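Local coordinates for protein Cas13d (uncultured Ruminococcus sp, PDB 6IV9) that binds CRISPR RNA and uses its two HEPN domains to mature that RNA and, probably under its guidance, to cleave target RNA, at residues I644-A648 / Y727-M731; L588-I593 / I697-F702; F621-V626 / A720-I724; Y669-V674 / E689-M693. The protein carries 2 engineered substitutions. All coordinates share one frame; numbering follows the deposited sequence.

How the contacts relate
The four contacts form one cluster in an all-helical part of the chain, with centres 11 to 16 Å apart and all on the same side of the chain's centre. Long helix 713-760 is the shared element: it supplies 720-724 to contact 3 and 727-731 to contact 1. The first segments follow in the order contacts 2, 3, 1, 4, and the second segments in the order 4, 2, 3, 1. Contacts 1, 2 and 3 therefore cross one another in sequence, whereas contact 4 is local and enclosed by them. Helices 581-591, 617-627 and 641-647 are in this way tied to the later helix and the loop before it, alongside the bound RNA.

Contact 1: residues I644-A648 / Y727-M731; sequences IREVA and YLTVM. With nucleotides of chain B.
Ile644 and Met731 mark the closest approach of the two backbones, their CA atoms 7.1 Å apart, where helix 641-647 and the residue after it meet the long helix 713-760 in a buried helix-to-helix packing. No hydrogen bond crosses between the segments, so the contact rests on van der Waals packing of side chains. Met731 is its centre. Its chain bends at both chi2 and chi3, which curls the thioether against residues 644-648. There CE sits 3.7 Å from Ile644 O and 3.9 Å from Val647 CG1. Met731 SD is 3.8 Å from Ala648 CB. Nearer the backbone, Met731 CB meets Ile644 CG2 at 3.8 Å, the two side chains running antiparallel alongside one another. An alanine at Met731 would keep only the CB contact and would probably open a gap beside Val647 and Ala648, leaving this segment less firmly seated. Tyr727, one turn earlier, takes Ala648 CB at its ring edge, in plane, with CE1 3.6 Å away. Its hydroxyl hydrogen-bonds to Ile590 O. Arg645 NH2 hydrogen-bonds to Ile697 O and Lys695 O, and NE makes a weak bond to Leu591 O; ring and guanidinium planes stand 70° apart. The two side chains cross at about a right angle, with the aliphatic Arg645 CD 3.4 Å from Tyr727 OH.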
loop_
_atom_site.group_PDB
_atom_site.type_symbol
_atom_site.label_atom_id
_atom_site.label_comp_id
_atom_site.label_asym_id
_atom_site.label_seq_id
_atom_site.Cartn_x
_atom_site.Cartn_y
_atom_site.Cartn_z
ATOM N N ILE A 644 23.962 0.961 -0.786
ATOM C CA ILE A 644 23.292 1.602 0.376
ATOM C C ILE A 644 24.352 1.994 1.408
ATOM O O ILE A 644 24.291 3.087 1.932
ATOM C CB ILE A 644 22.246 0.648 0.974
ATOM C CG1 ILE A 644 21.008 0.598 0.087
ATOM C CG2 ILE A 644 21.903 1.050 2.394
ATOM C CD1 ILE A 644 20.459 1.950 -0.219
ATOM N N ARG A 645 25.314 1.117 1.647
ATOM C CA ARG A 645 26.372 1.427 2.631
ATOM C C ARG A 645 27.141 2.664 2.166
ATOM O O ARG A 645 27.500 3.420 3.003
ATOM C CB ARG A 645 27.309 0.246 2.861
ATOM C CG ARG A 645 28.445 0.553 3.821
ATOM C CD ARG A 645 27.978 0.943 5.201
ATOM N NE ARG A 645 29.033 1.385 6.090
ATOM C CZ ARG A 645 29.413 2.638 6.237
ATOM N NH1 ARG A 645 28.833 3.588 5.542
ATOM N NH2 ARG A 645 30.372 2.947 7.077
ATOM N N GLU A 646 27.409 2.803 0.872
ATOM C CA GLU A 646 28.123 3.995 0.343
ATOM C C GLU A 646 27.269 5.255 0.508
ATOM O O GLU A 646 27.795 6.285 0.862
ATOM C CB GLU A 646 28.536 3.793 -1.105
ATOM C CG GLU A 646 29.590 2.723 -1.250
ATOM C CD GLU A 646 30.840 2.940 -0.416
ATOM O OE1 GLU A 646 31.508 3.968 -0.605
ATOM O OE2 GLU A 646 31.138 2.074 0.419
ATOM N N VAL A 647 25.970 5.137 0.259
ATOM C CA VAL A 647 25.046 6.297 0.396
ATOM C C VAL A 647 25.032 6.753 1.850
ATOM O O VAL A 647 24.941 7.926 2.071
ATOM C CB VAL A 647 23.629 6.005 -0.107
ATOM C CG1 VAL A 647 22.694 7.133 0.263
ATOM C CG2 VAL A 647 23.625 5.774 -1.597
ATOM N N ALA A 648 25.221 5.826 2.786
ATOM C CA ALA A 648 25.210 6.105 4.240
ATOM C C ALA A 648 26.384 6.995 4.643
ATOM O O ALA A 648 26.378 7.492 5.736
ATOM C CB ALA A 648 25.227 4.840 5.044
ATOM N N TYR A 727 20.614 2.392 12.048
ATOM C CA TYR A 727 21.233 2.434 10.704
ATOM C C TYR A 727 20.255 1.875 9.672
ATOM O O TYR A 727 20.013 2.513 8.685
ATOM C CB TYR A 727 22.517 1.604 10.695
ATOM C CG TYR A 727 23.096 1.373 9.329
ATOM C CD1 TYR A 727 23.502 2.425 8.548
ATOM C CD2 TYR A 727 23.201 0.110 8.793
ATOM C CE1 TYR A 727 24.026 2.234 7.289
ATOM C CE2 TYR A 727 23.714 -0.104 7.528
ATOM C CZ TYR A 727 24.134 0.964 6.768
ATOM O OH TYR A 727 24.628 0.795 5.523
ATOM N N LEU A 728 19.675 0.722 9.951
ATOM C CA LEU A 728 18.720 0.126 8.988
ATOM C C LEU A 728 17.497 1.031 8.817
ATOM O O LEU A 728 17.029 1.164 7.715
ATOM C CB LEU A 728 18.318 -1.259 9.488
ATOM C CG LEU A 728 19.417 -2.305 9.411
ATOM C CD1 LEU A 728 18.954 -3.623 9.988
ATOM C CD2 LEU A 728 19.891 -2.472 7.989
ATOM N N THR A 729 16.993 1.582 9.911
ATOM C CA THR A 729 15.803 2.459 9.847
ATOM C C THR A 729 16.106 3.688 8.991
ATOM O O THR A 729 15.316 4.007 8.142
ATOM C CB THR A 729 15.359 2.905 11.241
ATOM O OG1 THR A 729 15.031 1.750 11.995
ATOM C CG2 THR A 729 14.174 3.836 11.203
ATOM N N VAL A 730 17.245 4.317 9.195
ATOM C CA VAL A 730 17.526 5.555 8.422
ATOM C C VAL A 730 17.628 5.258 6.921
ATOM O O VAL A 730 17.072 5.980 6.144
ATOM C CB VAL A 730 18.790 6.242 8.967
ATOM C CG1 VAL A 730 19.305 7.294 8.022
ATOM C CG2 VAL A 730 18.558 6.805 10.353
ATOM N N MET A 731 18.372 4.232 6.544
ATOM C CA MET A 731 18.511 3.886 5.110
ATOM C C MET A 731 17.154 3.437 4.545
ATOM O O MET A 731 16.840 3.784 3.448
ATOM C CB MET A 731 19.612 2.847 4.895
ATOM C CG MET A 731 20.954 3.310 5.418
ATOM S SD MET A 731 21.383 5.042 5.083
ATOM C CE MET A 731 21.506 5.035 3.303
ATOM P P U B 38 8.006 3.698 9.477
ATOM O OP1 U B 38 8.312 3.836 8.090
ATOM O OP2 U B 38 7.605 2.444 10.060
ATOM O "O5'" U B 38 9.318 4.204 10.219
ATOM C "C5'" U B 38 9.415 4.047 11.585
ATOM C "C4'" U B 38 10.537 4.918 12.109
ATOM O "O4'" U B 38 10.274 6.288 11.725
ATOM C "C3'" U B 38 10.559 4.938 13.624
ATOM O "O3'" U B 38 11.391 3.855 14.051
ATOM C "C2'" U B 38 11.152 6.311 13.939
ATOM O "O2'" U B 38 12.553 6.334 13.786
ATOM C "C1'" U B 38 10.584 7.152 12.806
ATOM N N1 U B 38 9.381 7.898 13.183
ATOM C C2 U B 38 9.181 9.113 12.549
ATOM O O2 U B 38 9.966 9.559 11.718
ATOM N N3 U B 38 8.021 9.769 12.904
ATOM C C4 U B 38 7.048 9.325 13.800
ATOM O O4 U B 38 6.041 10.020 14.015
ATOM C C5 U B 38 7.310 8.027 14.369
ATOM C C6 U B 38 8.444 7.377 14.048
#

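Contact 2: residues L588-I593 / I697-F702; sequences LTILGI and ISFDDF
A glycine-terminated helix end, the C-terminus of helix 581-591, here meets the loop between helices 683-696 and 713-760. Gly592 leaves the helix with phi 124°, and its CA lies 4.3 Å from that of Ser698. A side chain there would press on the carbonyl oxygen of Leu591 and on the backbone of Ser698, so both the turn and the neighbour explain the glycine. The one hydrogen bond between the segments runs from Phe699 N to Gly592 O, 2.8 Å long, nearly straight at 170° and in the carbonyl plane. A water also donates to Gly592 O and accepts from Asp700 N, extending the link by one residue. Next to the Phe699 N bond, Ser698 CA makes a C-H...O contact of 3.3 Å with Leu591 O.

Phe699 carries the apolar half. A chi1 of 169° swings its ring back over the last helical turn, and Leu588 CG sits 3.6 Å above the ring centre in a CH-pi contact. Ile593 runs beside the ring in the same sense, its CD1 close at 3.4 Å from Phe699 CD2, while Leu591 CD2 approaches the ring edge. A serine in place of Phe699 would probably leave Leu588 and Ile593 facing a gap. Leu591 CG also touches Phe702 CE2 at 4.1 Å, and Leu618 and Ile622 of helix 617-627 pack on Phe699. The whole is a loop docked on a helix C-terminus: a main-chain bond to the terminal glycine, flanked by an aromatic ring laid on the final turn.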
loop_
_atom_site.group_PDB
_atom_site.type_symbol
_atom_site.label_atom_id
_atom_site.label_comp_id
_atom_site.label_asym_id
_atom_site.label_seq_id
_atom_site.Cartn_x
_atom_site.Cartn_y
_atom_site.Cartn_z
ATOM N N LEU A 588 26.550 -8.612 5.925
ATOM C CA LEU A 588 27.902 -8.063 6.186
ATOM C C LEU A 588 28.179 -6.872 5.266
ATOM O O LEU A 588 28.722 -5.926 5.729
ATOM C CB LEU A 588 28.934 -9.171 5.977
ATOM C CG LEU A 588 29.244 -9.999 7.215
ATOM C CD1 LEU A 588 27.991 -10.583 7.817
ATOM C CD2 LEU A 588 30.250 -11.085 6.902
ATOM N N THR A 589 27.797 -6.958 4.000
ATOM C CA THR A 589 28.024 -5.874 3.017
ATOM C C THR A 589 27.266 -4.600 3.406
ATOM O O THR A 589 27.825 -3.543 3.293
ATOM C CB THR A 589 27.623 -6.337 1.614
ATOM O OG1 THR A 589 28.320 -7.537 1.312
ATOM C CG2 THR A 589 27.894 -5.307 0.549
ATOM N N ILE A 590 26.023 -4.716 3.849
ATOM C CA ILE A 590 25.261 -3.497 4.230
ATOM C C ILE A 590 25.925 -2.816 5.430
ATOM O O ILE A 590 25.835 -1.624 5.517
ATOM C CB ILE A 590 23.746 -3.751 4.386
ATOM C CG1 ILE A 590 22.935 -2.531 3.961
ATOM C CG2 ILE A 590 23.361 -4.219 5.771
ATOM C CD1 ILE A 590 21.473 -2.798 3.816
ATOM N N LEU A 591 26.443 -3.597 6.366
ATOM C CA LEU A 591 27.137 -3.050 7.557
ATOM C C LEU A 591 28.439 -2.368 7.134
ATOM O O LEU A 591 28.737 -1.311 7.638
ATOM C CB LEU A 591 27.408 -4.206 8.512
ATOM C CG LEU A 591 26.440 -4.374 9.674
ATOM C CD1 LEU A 591 25.172 -3.561 9.558
ATOM C CD2 LEU A 591 26.171 -5.821 9.989
ATOM N N GLY A 592 29.153 -2.974 6.192
ATOM C CA GLY A 592 30.446 -2.480 5.698
ATOM C C GLY A 592 31.513 -3.545 5.854
ATOM O O GLY A 592 31.811 -3.913 6.962
ATOM N N ILE A 593 32.043 -4.007 4.732
ATOM C CA ILE A 593 33.041 -5.105 4.690
ATOM C C ILE A 593 33.971 -4.874 3.501
ATOM O O ILE A 593 33.640 -4.077 2.632
ATOM C CB ILE A 593 32.301 -6.449 4.576
ATOM C CG1 ILE A 593 33.136 -7.624 5.073
ATOM C CG2 ILE A 593 31.823 -6.681 3.165
ATOM C CD1 ILE A 593 32.991 -7.897 6.526
ATOM N N ILE A 697 29.986 3.198 10.545
ATOM C CA ILE A 697 29.620 1.808 10.934
ATOM C C ILE A 697 30.354 0.787 10.050
ATOM O O ILE A 697 30.615 1.087 8.921
ATOM C CB ILE A 697 28.101 1.619 10.819
ATOM C CG1 ILE A 697 27.644 0.335 11.495
ATOM C CG2 ILE A 697 27.676 1.638 9.369
ATOM C CD1 ILE A 697 26.162 0.225 11.576
ATOM N N SER A 698 30.651 -0.380 10.597
ATOM C CA SER A 698 31.272 -1.459 9.799
ATOM C C SER A 698 30.928 -2.794 10.442
ATOM O O SER A 698 30.616 -2.816 11.606
ATOM C CB SER A 698 32.747 -1.288 9.695
ATOM O OG SER A 698 33.353 -1.482 10.947
ATOM N N PHE A 699 31.076 -3.879 9.695
ATOM C CA PHE A 699 30.809 -5.226 10.250
ATOM C C PHE A 699 31.791 -5.504 11.388
ATOM O O PHE A 699 31.426 -6.084 12.370
ATOM C CB PHE A 699 30.966 -6.310 9.188
ATOM C CG PHE A 699 30.970 -7.691 9.777
ATOM C CD1 PHE A 699 29.853 -8.191 10.405
ATOM C CD2 PHE A 699 32.095 -8.483 9.722
ATOM C CE1 PHE A 699 29.846 -9.462 10.941
ATOM C CE2 PHE A 699 32.088 -9.752 10.265
ATOM C CZ PHE A 699 30.968 -10.236 10.876
ATOM N N ASP A 700 32.992 -4.953 11.258
ATOM C CA ASP A 700 34.135 -5.130 12.191
ATOM C C ASP A 700 33.733 -4.676 13.593
ATOM O O ASP A 700 34.146 -5.302 14.535
ATOM C CB ASP A 700 35.342 -4.332 11.711
ATOM C CG ASP A 700 36.623 -4.632 12.461
ATOM O OD1 ASP A 700 37.204 -5.670 12.192
ATOM O OD2 ASP A 700 37.021 -3.817 13.299
ATOM N N ASP A 701 32.865 -3.677 13.695
ATOM C CA ASP A 701 32.420 -3.131 15.002
ATOM C C ASP A 701 31.702 -4.192 15.835
ATOM O O ASP A 701 31.663 -4.038 17.046
ATOM C CB ASP A 701 31.400 -2.017 14.823
ATOM C CG ASP A 701 31.979 -0.758 14.231
ATOM O OD1 ASP A 701 33.196 -0.662 14.171
ATOM O OD2 ASP A 701 31.210 0.095 13.837
ATOM N N PHE A 702 31.078 -5.163 15.179
ATOM C CA PHE A 702 30.223 -6.151 15.880
ATOM C C PHE A 702 30.850 -7.533 15.968
ATOM O O PHE A 702 30.236 -8.374 16.562
ATOM C CB PHE A 702 28.898 -6.256 15.134
ATOM C CG PHE A 702 28.319 -4.906 14.824
ATOM C CD1 PHE A 702 27.726 -4.155 15.815
ATOM C CD2 PHE A 702 28.448 -4.352 13.570
ATOM C CE1 PHE A 702 27.227 -2.896 15.548
ATOM C CE2 PHE A 702 27.956 -3.092 13.307
ATOM C CZ PHE A 702 27.345 -2.372 14.293
HETATM O O HOH W 1 34.100 -4.428 8.506
#

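Contact 3: residues F621-V626 / A720-I724; sequences FITNNV and AKAVI
Phe621 and Ile724 make the dense half of this contact between helices 617-627 and 713-760, meeting from opposite directions with Phe621 CE2 3.7 Å from Ile724 CD1. The ring comes to lie between the helices because its CG is trans to the backbone N (chi1 179°), and its far end also reaches Ala720, with CZ 3.8 Å from the CB. One turn on, Ile724 CG2 packs against Val626 CG2 at 4.0 Å, the two side chains crossing at about a right angle. Phe702, from the loop of contact 2, touches Ile724 as well and helps to bury this end.

The Asn625 and Lys721 side is looser. Although their CA atoms are the nearest pair at 6.6 Å, no direct hydrogen bond joins the two segments. The bridge is a water, which donates to Asn625 OD1 and, at 2.7 Å, to Lys721 O. The other end of the amide is held too: ND2 hydrogen-bonds back to Phe621 O at 2.9 Å, an oxygen that also accepts from Asn625 N, and this ND2 lies 3.3 Å above the Phe621 ring plane, offset toward the rim. Two links, one to the backbone and one to water, thus fix the flip of the amide. The Lys721 side chain contributes its aliphatic stem: CG lies 3.4 Å from Asn625 OD1 and also rests by Phe621 CE1; its ammonium leads away to a salt bridge with Glu718. The axes of the two segments cross at -46°, near the value for i±4 ridges-into-grooves packing, a class made only approximate by the wider pi-type turn at 623-626.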
loop_
_atom_site.group_PDB
_atom_site.type_symbol
_atom_site.label_atom_id
_atom_site.label_comp_id
_atom_site.label_asym_id
_atom_site.label_seq_id
_atom_site.Cartn_x
_atom_site.Cartn_y
_atom_site.Cartn_z
ATOM N N PHE A 621 23.569 -13.503 15.934
ATOM C CA PHE A 621 23.384 -12.050 16.142
ATOM C C PHE A 621 23.053 -11.375 14.810
ATOM O O PHE A 621 22.148 -10.598 14.778
ATOM C CB PHE A 621 24.633 -11.437 16.768
ATOM C CG PHE A 621 24.549 -9.951 16.986
ATOM C CD1 PHE A 621 23.925 -9.434 18.102
ATOM C CD2 PHE A 621 25.078 -9.068 16.069
ATOM C CE1 PHE A 621 23.833 -8.071 18.302
ATOM C CE2 PHE A 621 24.985 -7.706 16.271
ATOM C CZ PHE A 621 24.370 -7.213 17.387
ATOM N N ILE A 622 23.790 -11.695 13.757
ATOM C CA ILE A 622 23.553 -11.112 12.409
ATOM C C ILE A 622 22.175 -11.544 11.895
ATOM O O ILE A 622 21.488 -10.740 11.310
ATOM C CB ILE A 622 24.681 -11.513 11.442
ATOM C CG1 ILE A 622 26.025 -10.946 11.890
ATOM C CG2 ILE A 622 24.369 -11.097 10.023
ATOM C CD1 ILE A 622 26.142 -9.474 11.674
ATOM N N THR A 623 21.824 -12.804 12.095
ATOM C CA THR A 623 20.511 -13.280 11.629
ATOM C C THR A 623 19.384 -12.538 12.349
ATOM O O THR A 623 18.508 -12.042 11.682
ATOM C CB THR A 623 20.368 -14.777 11.929
ATOM O OG1 THR A 623 21.354 -15.486 11.192
ATOM C CG2 THR A 623 18.992 -15.299 11.607
ATOM N N ASN A 624 19.434 -12.468 13.671
ATOM C CA ASN A 624 18.364 -11.811 14.457
ATOM C C ASN A 624 18.265 -10.313 14.184
ATOM O O ASN A 624 17.169 -9.824 14.133
ATOM C CB ASN A 624 18.592 -11.941 15.955
ATOM C CG ASN A 624 18.479 -13.359 16.445
ATOM O OD1 ASN A 624 18.251 -14.260 15.663
ATOM N ND2 ASN A 624 18.638 -13.550 17.735
ATOM N N ASN A 625 19.394 -9.626 14.066
ATOM C CA ASN A 625 19.374 -8.149 13.962
ATOM C C ASN A 625 19.432 -7.617 12.536
ATOM O O ASN A 625 19.127 -6.460 12.366
ATOM C CB ASN A 625 20.484 -7.560 14.814
ATOM C CG ASN A 625 20.217 -7.866 16.262
ATOM O OD1 ASN A 625 19.369 -7.242 16.866
ATOM N ND2 ASN A 625 20.871 -8.880 16.779
ATOM N N VAL A 626 19.871 -8.411 11.580
ATOM C CA VAL A 626 19.955 -7.848 10.211
ATOM C C VAL A 626 19.063 -8.633 9.252
ATOM O O VAL A 626 18.130 -8.068 8.738
ATOM C CB VAL A 626 21.409 -7.784 9.723
ATOM C CG1 VAL A 626 21.518 -7.119 8.373
ATOM C CG2 VAL A 626 22.294 -7.083 10.732
ATOM N N ALA A 720 24.886 -2.397 20.449
ATOM C CA ALA A 720 25.110 -2.878 19.072
ATOM C C ALA A 720 23.759 -3.045 18.374
ATOM O O ALA A 720 23.632 -2.668 17.250
ATOM C CB ALA A 720 25.854 -4.179 19.113
ATOM N N LYS A 721 22.780 -3.593 19.075
ATOM C CA LYS A 721 21.440 -3.782 18.473
ATOM C C LYS A 721 20.816 -2.427 18.134
ATOM O O LYS A 721 20.216 -2.313 17.096
ATOM C CB LYS A 721 20.552 -4.560 19.434
ATOM C CG LYS A 721 20.955 -6.011 19.600
ATOM C CD LYS A 721 20.321 -6.654 20.775
ATOM C CE LYS A 721 18.821 -6.688 20.686
ATOM N NZ LYS A 721 18.209 -6.865 22.020
ATOM N N ALA A 722 20.958 -1.464 19.034
ATOM C CA ALA A 722 20.394 -0.114 18.846
ATOM C C ALA A 722 21.058 0.566 17.647
ATOM O O ALA A 722 20.366 1.156 16.862
ATOM C CB ALA A 722 20.575 0.683 20.108
ATOM N N VAL A 723 22.375 0.457 17.536
ATOM C CA VAL A 723 23.091 1.104 16.404
ATOM C C VAL A 723 22.635 0.481 15.086
ATOM O O VAL A 723 22.344 1.213 14.174
ATOM C CB VAL A 723 24.612 0.971 16.577
ATOM C CG1 VAL A 723 25.382 1.354 15.334
ATOM C CG2 VAL A 723 25.105 1.738 17.786
ATOM N N ILE A 724 22.584 -0.842 15.027
ATOM C CA ILE A 724 22.158 -1.512 13.768
ATOM C C ILE A 724 20.709 -1.123 13.463
ATOM O O ILE A 724 20.397 -0.878 12.328
ATOM C CB ILE A 724 22.336 -3.033 13.887
ATOM C CG1 ILE A 724 23.813 -3.415 13.912
ATOM C CG2 ILE A 724 21.581 -3.752 12.791
ATOM C CD1 ILE A 724 24.070 -4.871 14.127
HETATM O O HOH W 2 18.827 -4.352 16.043
#

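Contact 4: residues Y669-V674 / E689-M693; sequences YYKSCV and ELARM. With nucleotides of chain B.
Tyr670 and Glu689 approach obliquely, with ring and carboxylate planes nearly perpendicular at 86°. Glu689 OE1 lies at the ring edge, near its plane. In the Glu689 conformer given, Tyr670 OH donates to Glu689 OE1 at 2.8 Å, arriving 41° out of the carboxylate plane; a second conformer was deposited, so the bond may be only partly occupied. The same hydroxyl has another partner in Asp678 N, which would hold the ring in place apart from Glu689. With CG opposite the backbone N, the Tyr670 side chain brings its OH over to Glu689.

Leu690 fills the space between the helices: its CD1 lies 4.0 Å from Tyr669 CB, and its CD2 faces Tyr670 CA at 4.1 Å. Farther along, Met693 bends at its last torsion and lays its CE 3.7 Å from Cys673 CB, with SD 4.0 Å from Val674 CG2 as the two side chains pass at a slant. Tyr669 begins by pointing to helix 683-696, but its ring leads away to the RNA, where its OH and O2' of U38 of chain B share a 2.7 Å hydrogen bond in either direction; that O2' lies in the ring plane at the edge. The segment axes approach to 10.9 Å, with 45° between their N-to-C directions. The arrangement is that of two successive helices packed through an apolar seam with a tyrosine-carboxylate bond at its edge, one helix also offering a tyrosine to a ribose 2'-hydroxyl, a contact to the sugar, not the base, consistent with recognition that does not read sequence.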
loop_
_atom_site.group_PDB
_atom_site.type_symbol
_atom_site.label_atom_id
_atom_site.label_comp_id
_atom_site.label_asym_id
_atom_site.label_seq_id
_atom_site.Cartn_x
_atom_site.Cartn_y
_atom_site.Cartn_z
ATOM N N TYR A 669 17.271 7.544 20.580
ATOM C CA TYR A 669 18.339 6.923 19.768
ATOM C C TYR A 669 19.710 7.348 20.289
ATOM O O TYR A 669 20.599 6.544 20.378
ATOM C CB TYR A 669 18.238 7.397 18.324
ATOM C CG TYR A 669 17.194 6.707 17.494
ATOM C CD1 TYR A 669 17.116 5.331 17.434
ATOM C CD2 TYR A 669 16.300 7.440 16.739
ATOM C CE1 TYR A 669 16.155 4.699 16.672
ATOM C CE2 TYR A 669 15.339 6.827 15.963
ATOM C CZ TYR A 669 15.273 5.450 15.923
ATOM O OH TYR A 669 14.340 4.851 15.159
ATOM N N TYR A 670 19.844 8.620 20.607
ATOM C CA TYR A 670 21.148 9.132 21.082
ATOM C C TYR A 670 21.559 8.424 22.378
ATOM O O TYR A 670 22.681 8.026 22.505
ATOM C CB TYR A 670 21.056 10.642 21.271
ATOM C CG TYR A 670 22.352 11.288 21.665
ATOM C CD1 TYR A 670 23.348 11.489 20.740
ATOM C CD2 TYR A 670 22.582 11.690 22.967
ATOM C CE1 TYR A 670 24.546 12.072 21.091
ATOM C CE2 TYR A 670 23.772 12.282 23.338
ATOM C CZ TYR A 670 24.760 12.468 22.396
ATOM O OH TYR A 670 25.938 13.040 22.742
ATOM N N LYS A 671 20.633 8.273 23.305
ATOM C CA LYS A 671 20.911 7.599 24.590
ATOM C C LYS A 671 21.236 6.111 24.390
ATOM O O LYS A 671 22.055 5.606 25.106
ATOM C CB LYS A 671 19.710 7.777 25.511
ATOM C CG LYS A 671 19.943 7.448 26.971
ATOM C CD LYS A 671 19.001 8.191 27.893
ATOM C CE LYS A 671 18.449 7.330 29.006
ATOM N NZ LYS A 671 18.792 7.880 30.336
ATOM N N SER A 672 20.523 5.428 23.509
ATOM C CA SER A 672 20.748 3.981 23.279
ATOM C C SER A 672 21.962 3.664 22.397
ATOM O O SER A 672 22.504 2.599 22.564
ATOM C CB SER A 672 19.512 3.336 22.769
ATOM O OG SER A 672 19.157 3.896 21.538
ATOM N N CYS A 673 22.330 4.543 21.466
ATOM C CA CYS A 673 23.419 4.238 20.502
ATOM C C CYS A 673 24.790 4.798 20.891
ATOM O O CYS A 673 25.765 4.231 20.464
ATOM C CB CYS A 673 23.081 4.796 19.127
ATOM S SG CYS A 673 21.581 4.082 18.419
ATOM N N VAL A 674 24.834 5.877 21.659
ATOM C CA VAL A 674 26.131 6.528 21.991
ATOM C C VAL A 674 26.609 6.029 23.356
ATOM O O VAL A 674 25.850 6.083 24.283
ATOM C CB VAL A 674 26.002 8.058 21.915
ATOM C CG1 VAL A 674 27.275 8.755 22.337
ATOM C CG2 VAL A 674 25.603 8.507 20.526
ATOM N N GLU A 689 25.932 13.846 15.671
ATOM C CA GLU A 689 26.547 12.559 16.267
ATOM C C GLU A 689 26.094 11.149 15.769
ATOM O O GLU A 689 26.900 10.339 15.415
ATOM C CB GLU A 689 26.501 12.658 17.793
ATOM C CG GLU A 689 27.651 11.961 18.495
ATOM C CD GLU A 689 27.788 12.263 19.983
ATOM O OE1 GLU A 689 27.376 13.354 20.417
ATOM O OE2 GLU A 689 28.312 11.408 20.707
ATOM N N LEU A 690 24.789 11.038 15.566
ATOM C CA LEU A 690 24.172 9.811 15.018
ATOM C C LEU A 690 24.590 9.680 13.550
ATOM O O LEU A 690 24.873 8.590 13.133
ATOM C CB LEU A 690 22.659 9.888 15.209
ATOM C CG LEU A 690 22.208 9.855 16.660
ATOM C CD1 LEU A 690 20.732 10.139 16.793
ATOM C CD2 LEU A 690 22.562 8.540 17.295
ATOM N N ALA A 691 24.630 10.787 12.816
ATOM C CA ALA A 691 25.025 10.753 11.393
ATOM C C ALA A 691 26.476 10.285 11.259
ATOM O O ALA A 691 26.765 9.544 10.353
ATOM C CB ALA A 691 24.801 12.081 10.741
ATOM N N ARG A 692 27.349 10.746 12.146
ATOM C CA ARG A 692 28.768 10.325 12.129
ATOM C C ARG A 692 28.871 8.831 12.428
ATOM O O ARG A 692 29.671 8.177 11.813
ATOM C CB ARG A 692 29.557 11.120 13.162
ATOM C CG ARG A 692 29.940 12.497 12.666
ATOM C CD ARG A 692 31.109 13.036 13.458
ATOM N NE ARG A 692 30.673 13.534 14.746
ATOM C CZ ARG A 692 29.971 14.635 14.941
ATOM N NH1 ARG A 692 29.467 14.869 16.131
ATOM N NH2 ARG A 692 29.779 15.494 13.961
ATOM N N MET A 693 28.070 8.338 13.360
ATOM C CA MET A 693 28.106 6.899 13.704
ATOM C C MET A 693 27.710 6.077 12.482
ATOM O O MET A 693 28.335 5.079 12.235
ATOM C CB MET A 693 27.096 6.588 14.797
ATOM C CG MET A 693 27.506 7.083 16.126
ATOM S SD MET A 693 26.589 6.217 17.384
ATOM C CE MET A 693 25.469 5.261 16.381
ATOM P P U B 38 8.006 3.698 9.477
ATOM O OP1 U B 38 8.312 3.836 8.090
ATOM O OP2 U B 38 7.605 2.444 10.060
ATOM O "O5'" U B 38 9.318 4.204 10.219
ATOM C "C5'" U B 38 9.415 4.047 11.585
ATOM C "C4'" U B 38 10.537 4.918 12.109
ATOM O "O4'" U B 38 10.274 6.288 11.725
ATOM C "C3'" U B 38 10.559 4.938 13.624
ATOM O "O3'" U B 38 11.391 3.855 14.051
ATOM C "C2'" U B 38 11.152 6.311 13.939
ATOM O "O2'" U B 38 12.553 6.334 13.786
ATOM C "C1'" U B 38 10.584 7.152 12.806
ATOM N N1 U B 38 9.381 7.898 13.183
ATOM C C2 U B 38 9.181 9.113 12.549
ATOM O O2 U B 38 9.966 9.559 11.718
ATOM N N3 U B 38 8.021 9.769 12.904
ATOM C C4 U B 38 7.048 9.325 13.800
ATOM O O4 U B 38 6.041 10.020 14.015
ATOM C C5 U B 38 7.310 8.027 14.369
ATOM C C6 U B 38 8.444 7.377 14.048
#